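Local coordinates for serine acetyltransferase 1, putative (PDB 7BW9) that transfers an acetyl group from acetyl-CoA to the hydroxyl of L-serine, making O-acetylserine for cysteine biosynthesis, at the interface of chains A and B. Residues are numbered along the deposited sequence; one frame, centred on the assembly and turned at random. Chains: chain A/B, Serine acetyltransferase 1, putative.

Contact 1: the interface of chains A and B. Residues chain A 272-273; chain B 254-256, 265-269.
B:Val266 turns CG1 anti to its backbone N (chi1 -177°), which sends that methyl across the interface to the ring of A:Pro272, while B:Phe267 holds its phenyl between backbone N and carbonyl carbon (chi1 53°), over the next residue of the visiting strand, A:Ser273. The case illustrates a C-terminal strand pairing with a neighbouring subunit next to its left-handed beta-helix. A:Ser273 and B:Phe267 pair as an antiparallel bridge with both backbone bonds made: A:Ser273 N gives its hydrogen to B:Phe267 O at 2.8 Å, and B:Phe267 N returns one to A:Ser273 O at 2.9 Å. The phenyl lays one face toward A:Ser273 C, which sits above the ring plane near its rim; the hydroxyl oxygen A:Ser273 OG lies 3.3 Å from B:Phe267 CE2. A hydrogen bond from the same hydroxyl to B:Phe267 O is weak. On the other side of the bridge, A:Pro272 CB lies 3.6 Å from B:Val266 CG1, the two side chains meeting at a slant. The thiol sulphur B:Cys254 SG touches the same CB at 3.8 Å, and A:Pro272 CD rests 3.3 Å from the backbone oxygen B:Trp255 O. The proline ring is thus held between strand 264-267 and the preceding strand 255-256. By adding the start of its strand 273-276 to the neighbour's sheet edge, each chain ties its C-terminal segment to the next subunit of the three-chain assembly.

Contact 2: the interface of chains A and B. Residues chain A 200-201, 234-235, 252-253; chain B 185, 203, 235, 237, 239.
B:Lys237 reaches from strand 237-239 into the turns of chain A, and it shows how a long side chain with an aliphatic stem and a polar tip can serve two kinds of contact at once. Its CB lies near the methyl of A:Ala252. From there CG, anti to the carbonyl carbon (chi1 -57°), runs against the amide of A:Asn253, crossing it at a slant with B:Lys237 CG 3.6 Å from A:Asn253 CG. CD and CE then pass the methyl of A:Ala234, B:Lys237 CE standing 3.8 Å from A:Ala234 CB. A last bend (chi4 -54°) brings the amine to the amide oxygen, B:Lys237 NZ hydrogen-bonding A:Asn253 OD1 at 3.2 Å in the carbonyl plane, on a lone pair. The amine also donates a hydrogen bond to its own chain, B:Lys237 NZ to B:Gly235 O at 3.0 Å, from above that carbonyl plane, a second grip that steadies the tip. Farther along the same strand, B:Leu239 CD1 meets A:Ala252 CB at 3.7 Å. Elsewhere in the patch, A:Gln200, bent at its second torsion, comes tip to tip with B:Val185 and B:Thr203, its CG and CD packing on the valine methyl CG2. The hydroxyl of B:Thr203 also takes up a water that touches A:Ser201 OG, so it joins the chains twice. The direct link is nearly linear, 177° at the hydrogen: A:Gln200 NE2 donates in its own amide plane to B:Thr203 OG1 at 2.9 Å.

Contact 3: the interface of chains A and B. Residues chain A 118-119, 121-122; chain B 79, 148-149, 152.
Helix start meets helix start here, in a subunit interface between the alpha-helical regions of two copies of a hexapeptide-repeat transferase, where A:Met122 and B:Glu149 help to hold neighbouring chains of the three-chain assembly together in the helical region, away from the left-handed beta-helix. A:Met122 belongs to the short helix 120-126, B:Glu149 and B:Arg152 to the first turn of helix 149-162. The methionine extends with CG anti to the backbone N (chi1 162°), then bends at its last torsion, which carries the methyl toward the partner backbone: A:Met122 CE lies 3.7 Å from B:Ile148 O. Its sulphur rests on the aliphatic part of the arginine, A:Met122 SD 4.1 Å from B:Arg152 CG, the two side chains crossing at about a right angle. B:Glu149 passes slantwise over the same methionine, the methylene B:Glu149 CG coming 4.2 Å from A:Met122 CE. The glutamate carboxylate is aimed at the hydroxyl of A:Ser119, but the modelled approach of these two groups is too short to be real, and their exact geometry is doubtful. Within chain A the same hydroxyl caps the helix: A:Met122 N donates to A:Ser119 OG at 3.0 Å, almost straight at 175°, as happens commonly with a serine at a helix N-terminus, though the placing of that oxygen shares the uncertainty. At the margin, A:Ser118 OG stands 3.9 Å from B:Ile148 CD1.

Contact 1: the interface of chains A and B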
ATOM      1  N   PRO A 272      26.456  -9.310   6.170  1.00 30.16           N
ATOM      2  CA  PRO A 272      26.360  -8.740   7.512  1.00 36.23           C
ATOM      3  C   PRO A 272      27.194  -9.550   8.487  1.00 33.61           C
ATOM      4  O   PRO A 272      27.476 -10.731   8.280  1.00 35.96           O
ATOM      5  CB  PRO A 272      24.865  -8.832   7.843  1.00 35.54           C
ATOM      6  CG  PRO A 272      24.305  -9.817   6.869  1.00 31.96           C
ATOM      7  CD  PRO A 272      25.144  -9.724   5.642  1.00 32.28           C
ATOM      8  N   SER A 273      27.591  -8.894   9.563  1.00 26.01           N
ATOM      9  CA  SER A 273      28.322  -9.587  10.607  1.00 33.67           C
ATOM     10  C   SER A 273      27.356 -10.228  11.604  1.00 34.12           C
ATOM     11  O   SER A 273      26.146  -9.965  11.621  1.00 29.83           O
ATOM     12  CB  SER A 273      29.309  -8.636  11.287  1.00 30.85           C
ATOM     13  OG  SER A 273      28.767  -7.337  11.421  1.00 40.40           O
TER
ATOM     14  N   CYS B 254      19.582  -5.730   6.645  1.00 18.03           N
ATOM     15  CA  CYS B 254      20.509  -6.803   6.293  1.00 18.53           C
ATOM     16  C   CYS B 254      20.113  -7.478   4.987  1.00 19.73           C
ATOM     17  O   CYS B 254      18.928  -7.675   4.688  1.00 18.53           O
ATOM     18  CB  CYS B 254      20.565  -7.874   7.376  1.00 16.77           C
ATOM     19  SG  CYS B 254      21.424  -7.440   8.852  1.00 23.84           S
ATOM     20  N   TRP B 255      21.112  -7.879   4.226  1.00 16.77           N
ATOM     21  CA  TRP B 255      20.900  -8.721   3.058  1.00 21.04           C
ATOM     22  C   TRP B 255      21.405 -10.095   3.444  1.00 16.69           C
ATOM     23  O   TRP B 255      22.596 -10.271   3.696  1.00 19.42           O
ATOM     24  CB  TRP B 255      21.623  -8.165   1.840  1.00 19.99           C
ATOM     25  CG  TRP B 255      21.586  -9.030   0.637  1.00 21.12           C
ATOM     26  CD1 TRP B 255      20.483  -9.568   0.035  1.00 23.77           C
ATOM     27  CD2 TRP B 255      22.713  -9.440  -0.146  1.00 23.43           C
ATOM     28  NE1 TRP B 255      20.859 -10.292  -1.074  1.00 25.07           N
ATOM     29  CE2 TRP B 255      22.225 -10.227  -1.203  1.00 24.83           C
ATOM     30  CE3 TRP B 255      24.093  -9.215  -0.050  1.00 29.60           C
ATOM     31  CZ2 TRP B 255      23.068 -10.800  -2.157  1.00 27.92           C
ATOM     32  CZ3 TRP B 255      24.926  -9.778  -0.996  1.00 26.94           C
ATOM     33  CH2 TRP B 255      24.413 -10.561  -2.035  1.00 27.55           C
ATOM     34  N   ILE B 256      20.498 -11.058   3.538  1.00 19.80           N
ATOM     35  CA  ILE B 256      20.810 -12.355   4.121  1.00 19.86           C
ATOM     36  C   ILE B 256      20.548 -13.431   3.082  1.00 23.13           C
ATOM     37  O   ILE B 256      19.400 -13.652   2.670  1.00 19.27           O
ATOM     38  CB  ILE B 256      20.012 -12.596   5.404  1.00 21.94           C
ATOM     39  CG1 ILE B 256      20.607 -11.727   6.509  1.00 23.61           C
ATOM     40  CG2 ILE B 256      20.022 -14.069   5.787  1.00 22.17           C
ATOM     41  CD1 ILE B 256      19.919 -11.860   7.796  1.00 26.73           C
ATOM     42  N   ILE B 265      22.907 -13.041  16.360  1.00 21.41           N
ATOM     43  CA  ILE B 265      22.509 -11.664  16.103  1.00 25.34           C
ATOM     44  C   ILE B 265      23.229 -11.226  14.838  1.00 28.70           C
ATOM     45  O   ILE B 265      24.461 -11.319  14.763  1.00 29.28           O
ATOM     46  CB  ILE B 265      22.859 -10.750  17.288  1.00 25.79           C
ATOM     47  CG1 ILE B 265      22.121 -11.212  18.540  1.00 28.77           C
ATOM     48  CG2 ILE B 265      22.529  -9.309  16.970  1.00 30.74           C
ATOM     49  CD1 ILE B 265      22.509 -10.446  19.776  1.00 36.03           C
ATOM     50  N   VAL B 266      22.471 -10.753  13.847  1.00 21.52           N
ATOM     51  CA  VAL B 266      22.994 -10.427  12.522  1.00 17.05           C
ATOM     52  C   VAL B 266      22.737  -8.952  12.240  1.00 22.53           C
ATOM     53  O   VAL B 266      21.621  -8.462  12.440  1.00 24.15           O
ATOM     54  CB  VAL B 266      22.356 -11.306  11.427  1.00 23.80           C
ATOM     55  CG1 VAL B 266      22.968 -11.004  10.057  1.00 25.23           C
ATOM     56  CG2 VAL B 266      22.499 -12.783  11.769  1.00 23.80           C
ATOM     57  N   PHE B 267      23.762  -8.246  11.765  1.00 22.70           N
ATOM     58  CA  PHE B 267      23.648  -6.807  11.577  1.00 19.17           C
ATOM     59  C   PHE B 267      24.647  -6.375  10.523  1.00 27.15           C
ATOM     60  O   PHE B 267      25.672  -7.028  10.305  1.00 29.99           O
ATOM     61  CB  PHE B 267      23.873  -6.031  12.885  1.00 21.40           C
ATOM     62  CG  PHE B 267      25.165  -6.373  13.580  1.00 28.11           C
ATOM     63  CD1 PHE B 267      25.266  -7.511  14.370  1.00 29.31           C
ATOM     64  CD2 PHE B 267      26.286  -5.567  13.433  1.00 35.31           C
ATOM     65  CE1 PHE B 267      26.458  -7.841  15.006  1.00 34.47           C
ATOM     66  CE2 PHE B 267      27.495  -5.885  14.072  1.00 31.23           C
ATOM     67  CZ  PHE B 267      27.576  -7.021  14.857  1.00 34.78           C
ATOM     68  N   ILE B 268      24.331  -5.259   9.866  1.00 20.04           N
ATOM     69  CA  ILE B 268      25.230  -4.725   8.856  1.00 27.02           C
ATOM     70  C   ILE B 268      26.571  -4.417   9.503  1.00 33.50           C
ATOM     71  O   ILE B 268      26.638  -3.833  10.593  1.00 33.27           O
ATOM     72  CB  ILE B 268      24.601  -3.496   8.188  1.00 25.03           C
ATOM     73  CG1 ILE B 268      23.408  -3.941   7.338  1.00 24.47           C
ATOM     74  CG2 ILE B 268      25.622  -2.761   7.329  1.00 26.99           C
ATOM     75  CD1 ILE B 268      22.584  -2.785   6.820  1.00 22.65           C
ATOM     76  N   SER B 269      27.647  -4.830   8.835  1.00 38.93           N
ATOM     77  CA  SER B 269      28.971  -4.835   9.449  1.00 46.01           C
ATOM     78  C   SER B 269      29.360  -3.459   9.977  1.00 49.52           C
ATOM     79  O   SER B 269      29.547  -3.271  11.186  1.00 51.58           O
ATOM     80  CB  SER B 269      30.002  -5.345   8.439  1.00 50.62           C
ATOM     81  OG  SER B 269      29.457  -6.371   7.618  1.00 50.12           O
TER

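Contact 2: the interface of chains A and B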
ATOM      1  N   GLN A 200       9.885  -5.962  -5.286  1.00 17.31           N
ATOM      2  CA  GLN A 200       9.384  -5.034  -4.274  1.00 17.90           C
ATOM      3  C   GLN A 200      10.476  -4.085  -3.793  1.00 18.47           C
ATOM      4  O   GLN A 200      11.660  -4.424  -3.785  1.00 13.23           O
ATOM      5  CB  GLN A 200       8.814  -5.802  -3.074  1.00 14.02           C
ATOM      6  CG  GLN A 200       9.780  -6.763  -2.367  1.00  9.79           C
ATOM      7  CD  GLN A 200       9.888  -8.109  -3.053  1.00 14.89           C
ATOM      8  OE1 GLN A 200       9.523  -8.253  -4.224  1.00 13.09           O
ATOM      9  NE2 GLN A 200      10.403  -9.107  -2.332  1.00 17.28           N
ATOM     10  N   SER A 201      10.056  -2.882  -3.378  1.00 13.83           N
ATOM     11  CA  SER A 201      10.904  -1.901  -2.703  1.00 16.63           C
ATOM     12  C   SER A 201      12.022  -1.362  -3.591  1.00 16.32           C
ATOM     13  O   SER A 201      13.001  -0.820  -3.090  1.00 18.26           O
ATOM     14  CB  SER A 201      11.493  -2.474  -1.410  1.00 22.48           C
ATOM     15  OG  SER A 201      10.520  -3.234  -0.706  1.00 33.41           O
ATOM     16  N   ALA A 234      15.027  -7.097  -4.750  1.00 14.75           N
ATOM     17  CA  ALA A 234      14.240  -6.383  -3.748  1.00 12.13           C
ATOM     18  C   ALA A 234      15.059  -5.326  -3.023  1.00 17.18           C
ATOM     19  O   ALA A 234      16.213  -5.556  -2.654  1.00 14.69           O
ATOM     20  CB  ALA A 234      13.671  -7.376  -2.736  1.00 13.15           C
ATOM     21  N   GLY A 235      14.465  -4.151  -2.841  1.00 15.26           N
ATOM     22  CA  GLY A 235      15.102  -3.112  -2.051  1.00 15.90           C
ATOM     23  C   GLY A 235      16.232  -2.357  -2.717  1.00 15.62           C
ATOM     24  O   GLY A 235      16.779  -1.442  -2.098  1.00 17.51           O
ATOM     25  N   ALA A 252      19.768  -7.655  -4.230  1.00 19.69           N
ATOM     26  CA  ALA A 252      18.893  -6.994  -3.271  1.00 22.80           C
ATOM     27  C   ALA A 252      19.636  -5.943  -2.455  1.00 22.65           C
ATOM     28  O   ALA A 252      20.810  -6.108  -2.133  1.00 21.16           O
ATOM     29  CB  ALA A 252      18.273  -8.031  -2.336  1.00 21.51           C
ATOM     30  N   ASN A 253      18.940  -4.853  -2.136  1.00 14.58           N
ATOM     31  CA  ASN A 253      19.383  -3.792  -1.234  1.00 18.55           C
ATOM     32  C   ASN A 253      20.582  -3.004  -1.751  1.00 21.44           C
ATOM     33  O   ASN A 253      21.114  -2.168  -1.019  1.00 20.63           O
ATOM     34  CB  ASN A 253      19.689  -4.336   0.173  1.00 15.32           C
ATOM     35  CG  ASN A 253      18.435  -4.519   0.983  1.00 25.34           C
ATOM     36  OD1 ASN A 253      17.335  -4.209   0.503  1.00 20.13           O
ATOM     37  ND2 ASN A 253      18.573  -5.017   2.211  1.00 25.15           N
TER
ATOM     38  N   VAL B 185       6.992  -9.186   2.133  1.00 12.81           N
ATOM     39  CA  VAL B 185       6.739 -10.195   1.114  1.00 14.47           C
ATOM     40  C   VAL B 185       7.201 -11.537   1.658  1.00 18.31           C
ATOM     41  O   VAL B 185       8.357 -11.673   2.086  1.00 15.27           O
ATOM     42  CB  VAL B 185       7.479  -9.887  -0.204  1.00 14.40           C
ATOM     43  CG1 VAL B 185       7.354 -11.069  -1.164  1.00 15.71           C
ATOM     44  CG2 VAL B 185       7.002  -8.582  -0.841  1.00 10.77           C
ATOM     45  N   THR B 203      11.512  -9.018   3.316  1.00 10.65           N
ATOM     46  CA  THR B 203      11.229 -10.036   2.309  1.00 15.97           C
ATOM     47  C   THR B 203      11.735 -11.400   2.774  1.00 19.83           C
ATOM     48  O   THR B 203      12.904 -11.544   3.166  1.00 14.93           O
ATOM     49  CB  THR B 203      11.867  -9.680   0.959  1.00 18.88           C
ATOM     50  OG1 THR B 203      11.190  -8.558   0.377  1.00 20.45           O
ATOM     51  CG2 THR B 203      11.764 -10.858  -0.012  1.00 24.27           C
ATOM     52  N   GLY B 235      13.218  -3.811   6.662  1.00 14.84           N
ATOM     53  CA  GLY B 235      13.939  -3.758   5.409  1.00 16.03           C
ATOM     54  C   GLY B 235      14.925  -4.881   5.166  1.00 17.04           C
ATOM     55  O   GLY B 235      15.585  -4.877   4.125  1.00 17.31           O
ATOM     56  N   LYS B 237      16.278  -8.303   3.824  1.00 15.56           N
ATOM     57  CA  LYS B 237      15.914  -9.131   2.680  1.00 17.68           C
ATOM     58  C   LYS B 237      16.525 -10.508   2.892  1.00 22.16           C
ATOM     59  O   LYS B 237      17.748 -10.658   2.851  1.00 15.50           O
ATOM     60  CB  LYS B 237      16.395  -8.491   1.384  1.00 17.95           C
ATOM     61  CG  LYS B 237      15.874  -7.079   1.167  1.00 15.03           C
ATOM     62  CD  LYS B 237      14.348  -7.074   1.113  1.00 20.93           C
ATOM     63  CE  LYS B 237      13.787  -5.737   0.641  1.00 26.30           C
ATOM     64  NZ  LYS B 237      14.285  -4.584   1.435  1.00 28.86           N
ATOM     65  N   LEU B 239      16.755 -14.211   1.517  1.00 14.94           N
ATOM     66  CA  LEU B 239      16.497 -14.743   0.180  1.00 19.67           C
ATOM     67  C   LEU B 239      17.074 -16.136  -0.011  1.00 26.44           C
ATOM     68  O   LEU B 239      18.202 -16.412   0.401  1.00 21.60           O
ATOM     69  CB  LEU B 239      17.076 -13.832  -0.901  1.00 21.14           C
ATOM     70  CG  LEU B 239      16.734 -12.359  -0.708  1.00 25.03           C
ATOM     71  CD1 LEU B 239      17.338 -11.524  -1.829  1.00 22.69           C
ATOM     72  CD2 LEU B 239      15.203 -12.203  -0.660  1.00 21.79           C
TER
HETATM   73  O   HOH W   1      10.507  -5.978   0.992  1.00 26.03           O

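Contact 3: the interface of chains A and B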
ATOM      1  N   SER A 118       0.809 -19.712 -11.918  1.00 31.12           N
ATOM      2  CA  SER A 118       0.449 -21.004 -12.483  1.00 35.10           C
ATOM      3  C   SER A 118      -0.512 -20.917 -13.674  1.00 34.29           C
ATOM      4  O   SER A 118      -0.676 -21.914 -14.381  1.00 30.08           O
ATOM      5  CB  SER A 118      -0.156 -21.897 -11.389  1.00 30.09           C
ATOM      6  OG  SER A 118      -1.384 -21.371 -10.938  1.00 34.54           O
ATOM      7  N   SER A 119      -1.128 -19.762 -13.929  1.00 27.44           N
ATOM      8  CA  SER A 119      -2.078 -19.633 -15.028  1.00 29.29           C
ATOM      9  C   SER A 119      -2.163 -18.173 -15.435  1.00 27.87           C
ATOM     10  O   SER A 119      -1.881 -17.277 -14.640  1.00 28.90           O
ATOM     11  CB  SER A 119      -3.467 -20.173 -14.639  1.00 29.01           C
ATOM     12  OG  SER A 119      -4.272 -19.179 -14.004  1.00 27.72           O
ATOM     13  N   ALA A 121      -5.012 -16.724 -16.115  1.00 21.61           N
ATOM     14  CA  ALA A 121      -6.159 -16.201 -15.374  1.00 24.84           C
ATOM     15  C   ALA A 121      -5.721 -15.578 -14.053  1.00 24.42           C
ATOM     16  O   ALA A 121      -6.084 -14.437 -13.739  1.00 21.54           O
ATOM     17  CB  ALA A 121      -7.177 -17.313 -15.121  1.00 21.06           C
ATOM     18  N   MET A 122      -4.937 -16.321 -13.269  1.00 23.92           N
ATOM     19  CA  MET A 122      -4.436 -15.806 -12.001  1.00 22.95           C
ATOM     20  C   MET A 122      -3.694 -14.493 -12.214  1.00 21.76           C
ATOM     21  O   MET A 122      -3.935 -13.506 -11.511  1.00 22.76           O
ATOM     22  CB  MET A 122      -3.522 -16.843 -11.349  1.00 24.07           C
ATOM     23  CG  MET A 122      -2.614 -16.276 -10.252  1.00 31.01           C
ATOM     24  SD  MET A 122      -1.318 -17.419  -9.705  1.00 35.79           S
ATOM     25  CE  MET A 122      -2.294 -18.822  -9.203  1.00 30.44           C
TER
ATOM     26  N   TYR B  79     -12.872 -20.901 -11.015  1.00 37.09           N
ATOM     27  CA  TYR B  79     -11.539 -21.300 -11.454  1.00 39.39           C
ATOM     28  C   TYR B  79     -11.435 -22.797 -11.694  1.00 36.93           C
ATOM     29  O   TYR B  79     -10.620 -23.229 -12.514  1.00 28.43           O
ATOM     30  CB  TYR B  79     -10.483 -20.911 -10.421  1.00 32.53           C
ATOM     31  CG  TYR B  79     -10.154 -19.441 -10.315  1.00 35.98           C
ATOM     32  CD1 TYR B  79      -9.130 -18.873 -11.079  1.00 38.48           C
ATOM     33  CD2 TYR B  79     -10.829 -18.623  -9.406  1.00 37.97           C
ATOM     34  CE1 TYR B  79      -8.797 -17.517 -10.950  1.00 43.50           C
ATOM     35  CE2 TYR B  79     -10.512 -17.274  -9.273  1.00 34.31           C
ATOM     36  CZ  TYR B  79      -9.496 -16.725 -10.043  1.00 38.04           C
ATOM     37  OH  TYR B  79      -9.190 -15.386  -9.905  1.00 38.36           O
ATOM     38  N   ILE B 148      -5.415 -23.347  -5.605  1.00 33.74           N
ATOM     39  CA  ILE B 148      -4.309 -22.410  -5.610  1.00 35.11           C
ATOM     40  C   ILE B 148      -4.663 -21.101  -6.295  1.00 30.93           C
ATOM     41  O   ILE B 148      -3.937 -20.111  -6.120  1.00 36.61           O
ATOM     42  CB  ILE B 148      -3.066 -23.058  -6.248  1.00 38.46           C
ATOM     43  CG1 ILE B 148      -3.305 -23.320  -7.735  1.00 37.52           C
ATOM     44  CG2 ILE B 148      -2.734 -24.357  -5.495  1.00 31.47           C
ATOM     45  CD1 ILE B 148      -2.252 -24.200  -8.397  1.00 44.66           C
ATOM     46  N   GLU B 149      -5.768 -21.044  -7.030  1.00 26.81           N
ATOM     47  CA  GLU B 149      -6.081 -19.828  -7.765  1.00 33.35           C
ATOM     48  C   GLU B 149      -6.917 -18.855  -6.943  1.00 29.19           C
ATOM     49  O   GLU B 149      -6.550 -17.681  -6.826  1.00 27.41           O
ATOM     50  CB  GLU B 149      -6.774 -20.173  -9.081  1.00 34.89           C
ATOM     51  CG  GLU B 149      -5.816 -20.850 -10.052  1.00 43.88           C
ATOM     52  CD  GLU B 149      -5.928 -20.347 -11.480  1.00 48.07           C
ATOM     53  OE1 GLU B 149      -7.064 -20.163 -11.968  1.00 59.58           O
ATOM     54  OE2 GLU B 149      -4.872 -20.156 -12.123  1.00 47.47           O
ATOM     55  N   ARG B 152      -4.988 -17.465  -3.964  1.00 20.88           N
ATOM     56  CA  ARG B 152      -4.046 -16.415  -4.338  1.00 17.07           C
ATOM     57  C   ARG B 152      -4.765 -15.091  -4.544  1.00 18.27           C
ATOM     58  O   ARG B 152      -4.275 -14.037  -4.122  1.00 14.62           O
ATOM     59  CB  ARG B 152      -3.281 -16.821  -5.603  1.00 19.49           C
ATOM     60  CG  ARG B 152      -2.280 -15.779  -6.119  1.00 19.00           C
ATOM     61  CD  ARG B 152      -1.145 -15.528  -5.112  1.00 20.11           C
ATOM     62  NE  ARG B 152      -0.279 -14.412  -5.505  1.00 21.29           N
ATOM     63  CZ  ARG B 152       0.769 -14.542  -6.318  1.00 26.03           C
ATOM     64  NH1 ARG B 152       1.062 -15.731  -6.840  1.00 16.34           N
ATOM     65  NH2 ARG B 152       1.520 -13.488  -6.626  1.00 20.85           N
TER

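The three contacts run down the length of one subunit boundary. Contacts 1 and 2 are neighbours, their C-alpha centres about 14 Å apart, and both draw on the beta-helix of chain B; adjacent stretches of one sequence, 252-253 of chain A in contact 2 and 254-256 of chain B in contact 1, serve them from opposite chains. The C-alpha centre of contact 3, in the helical region, lies about 24 Å from that of contact 2 and about 36 Å from that of contact 1; its residues come from elsewhere, 79, 118-122 and 148-152. Chain A thus meets its neighbour through helices, coil turns and a C-terminal strand, which suggests that the assembly rests on several kinds of contact.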